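F420-reducing hydrogenase, subunit beta (Methanothermobacter marburgensis, PDB 4OMF) probably passes electrons from hydrogen to coenzyme F420 as the FAD- and iron-sulfur-carrying subunit of a methanogen hydrogenase. Local coordinates at residues A62-S65 and D66-K69. Sequence-based numbering, arbitrary orientation.
Sequences AMSS and DELK
Glu67 folds back from the first turn of helix 65-70 onto the residues that lead into it. Its CB rests on Ala62, with 3.6 Å between Glu67 CB and Ala62 CB. CG lies anti to the carbonyl carbon, chi1 -75°, and the chain then runs extended past Ser64, where Glu67 CG is 3.5 Å from Ser64 OG. At the tip, Glu67 OE1 accepts from Met63 N at 2.6 Å. This bond is nearly straight, 176°, and meets OE1 almost along its C-O axis. A second bond to OE1, from Ser64 N, is weak.

Ser64 returns the contact. It is the N-cap, and Ser64 OG accepts from Glu67 N at 3.2 Å. Together Ser64 and Glu67 form a capping box, which starts the helix two residues after strand 56-62, an outermost strand of the chain's mixed sheet. An alanine in place of Glu67 would probably leave Met63 N without its side-chain acceptor and let the loop before the helix move more freely.

The first helical bonds follow, Leu68 N to Ser64 O and Lys69 N to Ser65 O, the latter 2.8 Å. Leu68 is buried. Leu68 CD2 packs 3.7 Å from Ala62 CB. The Leu68 side chain also touches helix 28-39 and Val47. It lies about 6 Å from the bound FAD. One water joins three groups. It donates to Asp66 OD1, accepts from Lys69 NZ and bonds to Ser65 OG. Lys69 NZ also makes a salt bridge with Glu18.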
loop_
_atom_site.group_PDB
_atom_site.type_symbol
_atom_site.label_atom_id
_atom_site.label_comp_id
_atom_site.label_asym_id
_atom_site.label_seq_id
_atom_site.Cartn_x
_atom_site.Cartn_y
_atom_site.Cartn_z
ATOM N N ALA C 62 -13.345 -1.123 29.735
ATOM C CA ALA C 62 -13.805 -0.649 31.035
ATOM C C ALA C 62 -13.336 -1.612 32.095
ATOM O O ALA C 62 -13.509 -2.819 31.937
ATOM C CB ALA C 62 -15.355 -0.519 31.067
ATOM N N MET C 63 -12.775 -1.095 33.181
ATOM C CA MET C 63 -12.272 -1.950 34.251
ATOM C C MET C 63 -12.851 -1.549 35.612
ATOM O O MET C 63 -12.369 -1.989 36.660
ATOM C CB MET C 63 -10.742 -1.919 34.266
ATOM C CG MET C 63 -10.182 -2.610 33.046
ATOM S SD MET C 63 -8.402 -2.832 32.981
ATOM C CE MET C 63 -8.037 -3.885 34.407
ATOM N N SER C 64 -13.895 -0.718 35.583
ATOM C CA SER C 64 -14.647 -0.352 36.786
ATOM C C SER C 64 -16.138 -0.206 36.464
ATOM O O SER C 64 -16.516 -0.053 35.298
ATOM C CB SER C 64 -14.115 0.953 37.391
ATOM O OG SER C 64 -14.429 2.055 36.549
ATOM N N SER C 65 -16.976 -0.261 37.496
ATOM C CA SER C 65 -18.416 -0.047 37.331
ATOM C C SER C 65 -18.712 1.340 36.801
ATOM O O SER C 65 -19.621 1.514 35.986
ATOM C CB SER C 65 -19.143 -0.251 38.657
ATOM O OG SER C 65 -18.503 0.498 39.672
ATOM N N ASP C 66 -17.962 2.334 37.287
ATOM C CA ASP C 66 -18.106 3.704 36.786
ATOM C C ASP C 66 -17.908 3.776 35.271
ATOM O O ASP C 66 -18.666 4.455 34.578
ATOM C CB ASP C 66 -17.118 4.649 37.475
ATOM C CG ASP C 66 -17.601 5.119 38.840
ATOM O OD1 ASP C 66 -18.743 4.785 39.238
ATOM O OD2 ASP C 66 -16.832 5.841 39.510
ATOM N N GLU C 67 -16.899 3.074 34.753
ATOM C CA GLU C 67 -16.632 3.112 33.324
ATOM C C GLU C 67 -17.709 2.373 32.530
ATOM O O GLU C 67 -18.059 2.774 31.404
ATOM C CB GLU C 67 -15.252 2.525 33.012
ATOM C CG GLU C 67 -14.110 3.442 33.376
ATOM C CD GLU C 67 -12.746 2.760 33.255
ATOM O OE1 GLU C 67 -12.665 1.531 33.473
ATOM O OE2 GLU C 67 -11.756 3.462 32.955
ATOM N N LEU C 68 -18.233 1.298 33.113
ATOM C CA LEU C 68 -19.344 0.571 32.480
ATOM C C LEU C 68 -20.563 1.478 32.404
ATOM O O LEU C 68 -21.251 1.543 31.384
ATOM C CB LEU C 68 -19.680 -0.693 33.264
ATOM C CG LEU C 68 -18.632 -1.799 33.176
ATOM C CD1 LEU C 68 -18.955 -2.965 34.145
ATOM C CD2 LEU C 68 -18.525 -2.290 31.747
ATOM N N LYS C 69 -20.845 2.144 33.511
ATOM C CA LYS C 69 -21.986 3.049 33.582
ATOM C C LYS C 69 -21.834 4.205 32.589
ATOM O O LYS C 69 -22.810 4.644 31.984
ATOM C CB LYS C 69 -22.142 3.596 34.996
ATOM C CG LYS C 69 -22.728 2.590 35.959
ATOM C CD LYS C 69 -22.884 3.185 37.338
ATOM C CE LYS C 69 -23.201 2.113 38.367
ATOM N NZ LYS C 69 -23.096 2.661 39.756
HETATM O O HOH W 1 -20.292 2.574 40.006
#